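Local coordinates for protein precorrin-8x Methyl Mutase (PDB 1V9C) that probably catalyses the methyl shift that isomerises precorrin-8X to hydrogenobyrinate in cobalamin biosynthesis, at residues S26-P31 / G54-G59; R35-H38 / D42-Y45; C78-E83 / L192-L197; A172-E175 / I181-E184. All coordinates share one frame; numbering follows the deposited sequence.

Contact 1: S26-P31 / G54-G59; sequences SPLEWP and GAVEAG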
loop_
_atom_site.group_PDB
_atom_site.type_symbol
_atom_site.label_atom_id
_atom_site.label_comp_id
_atom_site.label_asym_id
_atom_site.label_seq_id
_atom_site.Cartn_x
_atom_site.Cartn_y
_atom_site.Cartn_z
ATOM N N SER B 26 -4.677 -2.691 24.516
ATOM C CA SER B 26 -3.673 -2.782 25.568
ATOM C C SER B 26 -2.530 -1.821 25.292
ATOM O O SER B 26 -2.511 -1.147 24.267
ATOM C CB SER B 26 -3.121 -4.207 25.651
ATOM O OG SER B 26 -2.038 -4.405 24.753
ATOM N N PRO B 27 -1.561 -1.738 26.216
ATOM C CA PRO B 27 -0.416 -0.841 26.033
ATOM C C PRO B 27 0.471 -1.258 24.863
ATOM O O PRO B 27 1.085 -0.419 24.209
ATOM C CB PRO B 27 0.311 -0.940 27.372
ATOM C CG PRO B 27 -0.816 -1.179 28.341
ATOM C CD PRO B 27 -1.619 -2.221 27.608
ATOM N N LEU B 28 0.541 -2.558 24.609
ATOM C CA LEU B 28 1.356 -3.078 23.515
ATOM C C LEU B 28 0.607 -3.093 22.199
ATOM O O LEU B 28 1.209 -3.028 21.137
ATOM C CB LEU B 28 1.806 -4.502 23.810
ATOM C CG LEU B 28 2.929 -4.701 24.809
ATOM C CD1 LEU B 28 3.102 -6.197 25.017
ATOM C CD2 LEU B 28 4.212 -4.063 24.306
ATOM N N GLU B 29 -0.711 -3.184 22.276
ATOM C CA GLU B 29 -1.530 -3.235 21.085
ATOM C C GLU B 29 -1.758 -1.873 20.456
ATOM O O GLU B 29 -1.792 -1.750 19.234
ATOM C CB GLU B 29 -2.880 -3.864 21.415
ATOM C CG GLU B 29 -2.825 -5.336 21.790
ATOM C CD GLU B 29 -4.139 -5.824 22.387
ATOM O OE1 GLU B 29 -4.266 -7.041 22.650
ATOM O OE2 GLU B 29 -5.041 -4.987 22.601
ATOM N N TRP B 30 -1.916 -0.852 21.289
ATOM C CA TRP B 30 -2.182 0.480 20.779
ATOM C C TRP B 30 -1.194 1.011 19.740
ATOM O O TRP B 30 -1.613 1.437 18.677
ATOM C CB TRP B 30 -2.306 1.497 21.918
ATOM C CG TRP B 30 -2.724 2.866 21.412
ATOM C CD1 TRP B 30 -2.060 4.052 21.599
ATOM C CD2 TRP B 30 -3.840 3.165 20.562
ATOM N NE1 TRP B 30 -2.691 5.066 20.906
ATOM C CE2 TRP B 30 -3.785 4.550 20.262
ATOM C CE3 TRP B 30 -4.877 2.401 20.020
ATOM C CZ2 TRP B 30 -4.729 5.180 19.444
ATOM C CZ3 TRP B 30 -5.825 3.035 19.199
ATOM C CH2 TRP B 30 -5.740 4.410 18.921
ATOM N N PRO B 31 0.120 0.974 20.028
ATOM C CA PRO B 31 1.109 1.477 19.071
ATOM C C PRO B 31 0.940 0.865 17.688
ATOM O O PRO B 31 1.302 1.464 16.686
ATOM C CB PRO B 31 2.440 1.096 19.711
ATOM C CG PRO B 31 2.124 1.062 21.173
ATOM C CD PRO B 31 0.795 0.356 21.178
ATOM N N GLY B 54 -1.612 -12.579 23.422
ATOM C CA GLY B 54 -0.171 -12.711 23.241
ATOM C C GLY B 54 0.412 -12.424 21.859
ATOM O O GLY B 54 1.602 -12.651 21.641
ATOM N N ALA B 55 -0.409 -11.926 20.933
ATOM C CA ALA B 55 0.030 -11.622 19.563
ATOM C C ALA B 55 1.238 -10.678 19.476
ATOM O O ALA B 55 2.275 -11.029 18.916
ATOM C CB ALA B 55 -1.138 -11.046 18.757
ATOM N N VAL B 56 1.105 -9.488 20.039
ATOM C CA VAL B 56 2.192 -8.522 19.999
ATOM C C VAL B 56 3.500 -9.058 20.582
ATOM O O VAL B 56 4.560 -8.957 19.938
ATOM C CB VAL B 56 1.809 -7.232 20.735
ATOM C CG1 VAL B 56 2.903 -6.187 20.550
ATOM C CG2 VAL B 56 0.509 -6.703 20.183
ATOM N N GLU B 57 3.431 -9.623 21.789
ATOM C CA GLU B 57 4.620 -10.174 22.437
ATOM C C GLU B 57 5.201 -11.273 21.562
ATOM O O GLU B 57 6.420 -11.422 21.455
ATOM C CB GLU B 57 4.285 -10.740 23.821
ATOM C CG GLU B 57 3.567 -9.768 24.750
ATOM C CD GLU B 57 2.056 -9.922 24.695
ATOM O OE1 GLU B 57 1.494 -9.905 23.578
ATOM O OE2 GLU B 57 1.432 -10.060 25.774
ATOM N N ALA B 58 4.329 -12.042 20.924
ATOM C CA ALA B 58 4.799 -13.103 20.043
ATOM C C ALA B 58 5.541 -12.464 18.865
ATOM O O ALA B 58 6.503 -13.022 18.340
ATOM C CB ALA B 58 3.618 -13.924 19.545
ATOM N N GLY B 59 5.080 -11.283 18.462
ATOM C CA GLY B 59 5.709 -10.587 17.357
ATOM C C GLY B 59 7.067 -10.009 17.703
ATOM O O GLY B 59 8.016 -10.158 16.938
#
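L28 and V56 are the residues at which the two backbones come nearest, with 6.5 Å between L28 CA and V56 CA, where the turn leading into helix 30-40 faces the first turn of helix 55-65. V56 meets the L28 backbone with a branch tip: its CG1 lies 3.6 Å from L28 O. The same methyl also packs against L28 CB at 3.8 Å, while the other branch, CG2, rests 3.9 Å from E29 CG. With CG1 anti to the backbone N (chi1 -174°), the valine presents both methyls to the turn. L28 reaches further along the helix, its side chain crossing that of E57 at about a right angle, and L28 CD1 makes an aliphatic touch on E57 CG at 3.6 Å. The bend of E57 at chi2 (94°) brings the carboxyl carbon of this exposed residue near the same leucine methyl.

The turn is held by an ST motif, in which S26 OG accepts from E29 N at 3.1 Å and, weakly, from L28 N. E29 returns a bond, OE2 taking S26 N from above the carboxylate plane at 3.0 Å, with an N-H...O angle of 169°. That bond anchors the extended E29 side chain, whose CG faces V56. V56 also packs on L200 and L203 of helix 190-205 and on F51 of strand 49-51, which touches E29 as well.

Contact 2: R35-H38 / D42-Y45; sequences RMIH and DFEY. With SO4 (sulfate ion), chain E; SO4 (sulfate ion), chain F.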
loop_
_atom_site.group_PDB
_atom_site.type_symbol
_atom_site.label_atom_id
_atom_site.label_comp_id
_atom_site.label_asym_id
_atom_site.label_seq_id
_atom_site.Cartn_x
_atom_site.Cartn_y
_atom_site.Cartn_z
ATOM N N ARG B 35 -0.314 3.232 14.397
ATOM C CA ARG B 35 0.484 3.211 13.180
ATOM C C ARG B 35 -0.356 2.871 11.950
ATOM O O ARG B 35 -0.199 3.464 10.895
ATOM C CB ARG B 35 1.628 2.209 13.334
ATOM C CG ARG B 35 2.645 2.321 12.247
ATOM C CD ARG B 35 4.008 2.512 12.835
ATOM N NE ARG B 35 4.958 2.993 11.840
ATOM C CZ ARG B 35 6.186 3.405 12.132
ATOM N NH1 ARG B 35 6.610 3.391 13.389
ATOM N NH2 ARG B 35 6.982 3.840 11.172
ATOM N N MET B 36 -1.277 1.928 12.102
ATOM C CA MET B 36 -2.126 1.540 10.995
ATOM C C MET B 36 -3.055 2.685 10.587
ATOM O O MET B 36 -3.341 2.849 9.401
ATOM C CB MET B 36 -2.941 0.304 11.375
ATOM C CG MET B 36 -2.079 -0.871 11.761
ATOM S SD MET B 36 -2.939 -2.229 12.562
ATOM C CE MET B 36 -4.116 -2.673 11.316
ATOM N N ILE B 37 -3.519 3.462 11.576
ATOM C CA ILE B 37 -4.417 4.603 11.333
ATOM C C ILE B 37 -3.593 5.740 10.713
ATOM O O ILE B 37 -4.026 6.412 9.798
ATOM C CB ILE B 37 -5.054 5.125 12.661
ATOM C CG1 ILE B 37 -5.961 4.042 13.265
ATOM C CG2 ILE B 37 -5.818 6.415 12.395
ATOM C CD1 ILE B 37 -6.718 4.467 14.506
ATOM N N HIS B 38 -2.395 5.942 11.243
ATOM C CA HIS B 38 -1.506 6.959 10.727
ATOM C C HIS B 38 -1.247 6.696 9.236
ATOM O O HIS B 38 -1.322 7.603 8.414
ATOM C CB HIS B 38 -0.200 6.930 11.499
ATOM C CG HIS B 38 0.808 7.915 11.000
ATOM N ND1 HIS B 38 1.880 7.549 10.216
ATOM C CD2 HIS B 38 0.890 9.259 11.152
ATOM C CE1 HIS B 38 2.579 8.626 9.906
ATOM N NE2 HIS B 38 2.000 9.676 10.460
ATOM N N ASP B 42 -7.293 6.538 8.291
ATOM C CA ASP B 42 -8.611 5.911 8.361
ATOM C C ASP B 42 -8.840 5.451 9.778
ATOM O O ASP B 42 -8.336 4.403 10.181
ATOM C CB ASP B 42 -8.713 4.701 7.440
ATOM C CG ASP B 42 -10.116 4.106 7.424
ATOM O OD1 ASP B 42 -10.816 4.196 8.452
ATOM O OD2 ASP B 42 -10.521 3.541 6.389
ATOM N N PHE B 43 -9.619 6.233 10.523
ATOM C CA PHE B 43 -9.897 5.938 11.920
ATOM C C PHE B 43 -10.758 4.716 12.220
ATOM O O PHE B 43 -10.838 4.298 13.375
ATOM C CB PHE B 43 -10.482 7.178 12.622
ATOM C CG PHE B 43 -9.449 8.199 12.968
ATOM C CD1 PHE B 43 -9.052 9.145 12.039
ATOM C CD2 PHE B 43 -8.814 8.167 14.194
ATOM C CE1 PHE B 43 -8.039 10.031 12.333
ATOM C CE2 PHE B 43 -7.794 9.060 14.492
ATOM C CZ PHE B 43 -7.412 9.985 13.564
ATOM N N GLU B 44 -11.386 4.130 11.208
ATOM C CA GLU B 44 -12.201 2.955 11.464
ATOM C C GLU B 44 -11.384 1.767 11.943
ATOM O O GLU B 44 -11.940 0.840 12.527
ATOM C CB GLU B 44 -13.009 2.552 10.235
ATOM C CG GLU B 44 -13.986 1.413 10.536
ATOM C CD GLU B 44 -14.972 1.141 9.409
ATOM O OE1 GLU B 44 -15.906 0.338 9.624
ATOM O OE2 GLU B 44 -14.820 1.720 8.312
ATOM N N TYR B 45 -10.069 1.798 11.708
ATOM C CA TYR B 45 -9.183 0.718 12.126
ATOM C C TYR B 45 -9.114 0.583 13.653
ATOM O O TYR B 45 -8.659 -0.425 14.182
ATOM C CB TYR B 45 -7.770 0.919 11.530
ATOM C CG TYR B 45 -7.712 0.547 10.071
ATOM C CD1 TYR B 45 -7.655 1.521 9.078
ATOM C CD2 TYR B 45 -7.855 -0.788 9.676
ATOM C CE1 TYR B 45 -7.761 1.180 7.737
ATOM C CE2 TYR B 45 -7.972 -1.135 8.350
ATOM C CZ TYR B 45 -7.928 -0.150 7.379
ATOM O OH TYR B 45 -8.084 -0.504 6.060
HETATM S S SO4 E . 4.701 3.474 8.128
HETATM O O1 SO4 E . 4.969 2.535 7.022
HETATM O O2 SO4 E . 5.958 4.042 8.637
HETATM O O3 SO4 E . 4.041 2.747 9.220
HETATM O O4 SO4 E . 3.830 4.560 7.642
HETATM S S SO4 F . 9.990 4.383 13.383
HETATM O O1 SO4 F . 9.628 3.457 12.300
HETATM O O2 SO4 F . 11.337 4.061 13.890
HETATM O O3 SO4 F . 9.003 4.269 14.470
HETATM O O4 SO4 F . 9.977 5.763 12.870
#
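I37 CG2 sits over the centre of one face of the F43 ring, 3.8 Å from its centroid and only 9° off the ring normal, a CH-pi contact with the two side chains crossing at about a right angle. The other branch of I37 serves a different partner: the I37 and Y45 side chains run past each other in opposite directions, I37 CG1 meeting Y45 CB at 4.0 Å. The chi1 of -65° sets CG2 anti to the backbone N and CG1 beside it, which divides the branches between F43 and Y45. M36 adds a looser contact, its CE 4.5 Å from Y45 CD2, oblique to the ring.

D42 OD1 accepts from E44 N at 2.8 Å, nearly along the C-O bond direction, while OD2 is held by a salt bridge to K187. F163 of the second subunit packs on F43, so this loop borders the dimer interface.

R35 grips two sulfates at the edge of its guanidinium: NE and NH2 bond the chain E ion, NH1 and NH2 the chain F ion. The ions probably come from the crystallisation liquor, but H198 and R202 also bond sulfate, consistent with an anion-binding pocket. Segment 42-45 itself is a type I beta turn, with D42 as its capping residue, connecting helix 30-40 to helix 45-48.

Contact 3: C78-E83 / L192-L197; sequences CGLNPE and LVVAAL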
loop_
_atom_site.group_PDB
_atom_site.type_symbol
_atom_site.label_atom_id
_atom_site.label_comp_id
_atom_site.label_asym_id
_atom_site.label_seq_id
_atom_site.Cartn_x
_atom_site.Cartn_y
_atom_site.Cartn_z
ATOM N N CYS B 78 8.585 -4.282 -0.562
ATOM C CA CYS B 78 9.253 -3.016 -0.830
ATOM C C CYS B 78 8.816 -1.923 0.128
ATOM O O CYS B 78 9.595 -1.028 0.447
ATOM C CB CYS B 78 9.014 -2.568 -2.271
ATOM S SG CYS B 78 9.740 -3.641 -3.556
ATOM N N GLY B 79 7.576 -1.997 0.595
ATOM C CA GLY B 79 7.103 -0.992 1.523
ATOM C C GLY B 79 7.946 -0.961 2.783
ATOM O O GLY B 79 8.200 0.098 3.351
ATOM N N LEU B 80 8.399 -2.127 3.232
ATOM C CA LEU B 80 9.207 -2.165 4.436
ATOM C C LEU B 80 10.459 -1.292 4.318
ATOM O O LEU B 80 11.024 -1.137 3.244
ATOM C CB LEU B 80 9.573 -3.603 4.769
ATOM C CG LEU B 80 8.312 -4.387 5.114
ATOM C CD1 LEU B 80 8.584 -5.864 4.979
ATOM C CD2 LEU B 80 7.850 -4.021 6.497
ATOM N N ASN B 81 10.869 -0.726 5.444
ATOM C CA ASN B 81 12.017 0.152 5.517
ATOM C C ASN B 81 13.316 -0.644 5.756
ATOM O O ASN B 81 13.461 -1.298 6.785
ATOM C CB ASN B 81 11.800 1.135 6.663
ATOM C CG ASN B 81 12.902 2.171 6.774
ATOM O OD1 ASN B 81 13.542 2.296 7.810
ATOM N ND2 ASN B 81 13.114 2.922 5.712
ATOM N N PRO B 82 14.278 -0.570 4.816
ATOM C CA PRO B 82 15.559 -1.286 4.928
ATOM C C PRO B 82 16.281 -1.037 6.248
ATOM O O PRO B 82 16.781 -1.972 6.876
ATOM C CB PRO B 82 16.348 -0.781 3.718
ATOM C CG PRO B 82 15.276 -0.497 2.707
ATOM C CD PRO B 82 14.195 0.166 3.538
ATOM N N GLU B 83 16.328 0.225 6.665
ATOM C CA GLU B 83 16.964 0.622 7.923
ATOM C C GLU B 83 16.298 -0.046 9.124
ATOM O O GLU B 83 16.930 -0.286 10.148
ATOM C CB GLU B 83 16.863 2.140 8.111
ATOM C CG GLU B 83 17.141 2.933 6.853
ATOM C CD GLU B 83 18.616 3.054 6.573
ATOM O OE1 GLU B 83 18.982 3.343 5.412
ATOM O OE2 GLU B 83 19.406 2.865 7.526
ATOM N N LEU B 192 -1.472 -1.709 5.471
ATOM C CA LEU B 192 -1.758 -2.024 6.860
ATOM C C LEU B 192 -0.720 -3.024 7.384
ATOM O O LEU B 192 -0.223 -2.879 8.485
ATOM C CB LEU B 192 -3.197 -2.559 7.009
ATOM C CG LEU B 192 -4.399 -1.605 6.872
ATOM C CD1 LEU B 192 -4.318 -0.537 7.958
ATOM C CD2 LEU B 192 -4.452 -0.965 5.477
ATOM N N VAL B 193 -0.370 -4.027 6.589
ATOM C CA VAL B 193 0.641 -4.983 7.045
ATOM C C VAL B 193 1.965 -4.256 7.307
ATOM O O VAL B 193 2.559 -4.413 8.374
ATOM C CB VAL B 193 0.918 -6.093 6.006
ATOM C CG1 VAL B 193 1.861 -7.113 6.601
ATOM C CG2 VAL B 193 -0.368 -6.774 5.625
ATOM N N VAL B 194 2.425 -3.464 6.333
ATOM C CA VAL B 194 3.682 -2.728 6.496
ATOM C C VAL B 194 3.663 -1.893 7.798
ATOM O O VAL B 194 4.577 -1.973 8.617
ATOM C CB VAL B 194 3.940 -1.795 5.271
ATOM C CG1 VAL B 194 5.137 -0.888 5.537
ATOM C CG2 VAL B 194 4.170 -2.632 4.002
ATOM N N ALA B 195 2.605 -1.114 7.996
ATOM C CA ALA B 195 2.493 -0.265 9.191
ATOM C C ALA B 195 2.539 -1.069 10.488
ATOM O O ALA B 195 3.190 -0.666 11.455
ATOM C CB ALA B 195 1.206 0.569 9.124
ATOM N N ALA B 196 1.833 -2.195 10.506
ATOM C CA ALA B 196 1.808 -3.074 11.670
ATOM C C ALA B 196 3.213 -3.665 11.917
ATOM O O ALA B 196 3.668 -3.748 13.058
ATOM C CB ALA B 196 0.781 -4.207 11.458
ATOM N N LEU B 197 3.894 -4.080 10.850
ATOM C CA LEU B 197 5.245 -4.621 10.998
ATOM C C LEU B 197 6.174 -3.511 11.497
ATOM O O LEU B 197 6.925 -3.718 12.438
ATOM C CB LEU B 197 5.757 -5.197 9.665
ATOM C CG LEU B 197 5.099 -6.537 9.295
ATOM C CD1 LEU B 197 5.365 -6.950 7.855
ATOM C CD2 LEU B 197 5.648 -7.582 10.250
#
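Backbone-to-methyl contacts bring G79 and V194 together where the end of helix 74-79 meets helix 190-205. V194 CG1 lies 3.9 Å from G79 O, and V194 CG2 comes within 4.2 Å of G79 CA. G79, having no side chain, meets the valine with its backbone alone. The chi1 of V194 (172°) turns CG1 toward the glycine carbonyl and CG2 toward its alpha-carbon.

Side-chain apolar contacts are made by one branch of L80. Its CD2 touches L197 CB at 4.0 Å and L197 CD1 at 4.1 Å, the two leucines crossing at a slant, and it reaches V194 CG1 at a looser 4.3 Å. L80 thus bridges residues one helical turn apart, and L157 of strand 155-158 lies against L197.

Polar and covalent links flank this apolar patch. N81 N donates to H198 NE2, tying the loop to the residue that follows L197 in helix 190-205, and C78 SG forms a disulfide with C78 of the second subunit. Segment 78-83 carries the end of helix 74-79 with that intersubunit disulfide, the linker packed on the C-terminal helix 190-205 of this alpha/beta fold, and N81, the N-cap of helix 82-88.

Contact 4: A172-E175 / I181-E184; sequences ALME and IVTE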
loop_
_atom_site.group_PDB
_atom_site.type_symbol
_atom_site.label_atom_id
_atom_site.label_comp_id
_atom_site.label_asym_id
_atom_site.label_seq_id
_atom_site.Cartn_x
_atom_site.Cartn_y
_atom_site.Cartn_z
ATOM N N ALA B 172 -11.260 -18.025 9.269
ATOM C CA ALA B 172 -10.420 -19.210 9.322
ATOM C C ALA B 172 -9.145 -18.940 10.119
ATOM O O ALA B 172 -8.530 -19.869 10.658
ATOM C CB ALA B 172 -10.065 -19.654 7.931
ATOM N N LEU B 173 -8.742 -17.673 10.191
ATOM C CA LEU B 173 -7.532 -17.319 10.926
ATOM C C LEU B 173 -7.817 -17.046 12.407
ATOM O O LEU B 173 -7.073 -17.477 13.289
ATOM C CB LEU B 173 -6.873 -16.090 10.291
ATOM C CG LEU B 173 -5.660 -15.514 11.027
ATOM C CD1 LEU B 173 -4.532 -16.551 11.036
ATOM C CD2 LEU B 173 -5.202 -14.234 10.342
ATOM N N MET B 174 -8.901 -16.328 12.671
ATOM C CA MET B 174 -9.286 -15.979 14.037
ATOM C C MET B 174 -9.794 -17.130 14.913
ATOM O O MET B 174 -10.177 -16.906 16.061
ATOM C CB MET B 174 -10.344 -14.893 14.009
ATOM C CG MET B 174 -9.850 -13.564 13.522
ATOM S SD MET B 174 -11.200 -12.418 13.534
ATOM C CE MET B 174 -12.050 -12.914 12.047
ATOM N N GLU B 175 -9.797 -18.346 14.376
ATOM C CA GLU B 175 -10.248 -19.527 15.116
ATOM C C GLU B 175 -9.154 -20.587 15.024
ATOM O O GLU B 175 -9.389 -21.775 15.260
ATOM C CB GLU B 175 -11.557 -20.050 14.512
ATOM C CG GLU B 175 -12.676 -19.006 14.510
ATOM C CD GLU B 175 -13.947 -19.475 13.818
ATOM O OE1 GLU B 175 -13.873 -19.873 12.636
ATOM O OE2 GLU B 175 -15.023 -19.435 14.457
ATOM N N ILE B 181 -3.191 -11.043 14.216
ATOM C CA ILE B 181 -3.704 -9.680 14.247
ATOM C C ILE B 181 -4.487 -9.585 12.953
ATOM O O ILE B 181 -3.975 -9.902 11.868
ATOM C CB ILE B 181 -2.614 -8.622 14.223
ATOM C CG1 ILE B 181 -1.635 -8.841 15.379
ATOM C CG2 ILE B 181 -3.264 -7.235 14.307
ATOM C CD1 ILE B 181 -0.568 -7.787 15.465
ATOM N N VAL B 182 -5.733 -9.150 13.078
ATOM C CA VAL B 182 -6.631 -9.071 11.955
ATOM C C VAL B 182 -7.349 -7.731 11.839
ATOM O O VAL B 182 -7.570 -7.051 12.838
ATOM C CB VAL B 182 -7.691 -10.215 12.080
ATOM C CG1 VAL B 182 -8.904 -9.919 11.242
ATOM C CG2 VAL B 182 -7.084 -11.536 11.631
ATOM N N THR B 183 -7.692 -7.352 10.611
ATOM C CA THR B 183 -8.475 -6.142 10.370
ATOM C C THR B 183 -9.831 -6.712 9.954
ATOM O O THR B 183 -9.995 -7.224 8.848
ATOM C CB THR B 183 -7.910 -5.249 9.220
ATOM O OG1 THR B 183 -7.731 -6.026 8.029
ATOM C CG2 THR B 183 -6.585 -4.627 9.630
ATOM N N GLU B 184 -10.783 -6.655 10.876
ATOM C CA GLU B 184 -12.131 -7.173 10.664
ATOM C C GLU B 184 -12.793 -6.559 9.435
ATOM O O GLU B 184 -12.625 -5.372 9.161
ATOM C CB GLU B 184 -12.991 -6.872 11.898
ATOM C CG GLU B 184 -12.383 -7.312 13.225
ATOM C CD GLU B 184 -12.996 -8.589 13.769
ATOM O OE1 GLU B 184 -12.732 -9.676 13.208
ATOM O OE2 GLU B 184 -13.756 -8.496 14.758
#
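L173 overlaps V182 through its CD2, which meets V182 CG2 at 3.5 Å as the two side chains slide past each other in opposite directions. The same valine methyl is shared with M174, whose CG approaches CG2 at 3.9 Å from a side chain crossing at about a right angle. Two consecutive residues from the weakly bonded end of helix 166-174 therefore close on one branch of a single strand residue. The leucine owes its reach to a chi1 of 175°, which sets CG anti to the backbone N.

This is the return half of a beta-alpha-beta unit: strand 155-158, helix 166-174 and strand 180-183, the two strands running parallel in the sheet. L140 and V156 extend the apolar contact around L173.

Beyond V182, M174 bends at chi3 (-78°) and its thioether meets the E184 carboxylate: M174 SD stands 3.2 Å from E184 OE1, a close sulfur-oxygen van der Waals contact with no hydrogen bond, the methyl CE lying beside the same oxygen. The glutamate is bent at chi2 (-103°), which carries its carboxylate back toward the helix. E184 OE2 forms a salt bridge with R50 on the neighbouring strand 49-51, so the two oxygens have different partners.

Overall arrangement
Along the chain, contact 2 is nested within the loop closed by contact 1, both using helix 30-40, and contact 4 lies within the much longer loop closed by contact 3. Centres are about 15 to 20 Å apart, with contacts 3 and 4 the farthest pair, on opposite sides of the chain's centre. The contacts form a chain of touches, 3 with 2, 2 with 4, and 4 with 1: M36 and Y45 pack on L192 of contact 3, M36 CE also lies 3.6 Å from T183 CG2 of contact 4, and A55 of contact 1 touches I181 of contact 4. Helices 30-40, 55-65 and 190-205 are thus assembled against the doubly wound sheet, while contacts 2 and 3 extend to the second subunit.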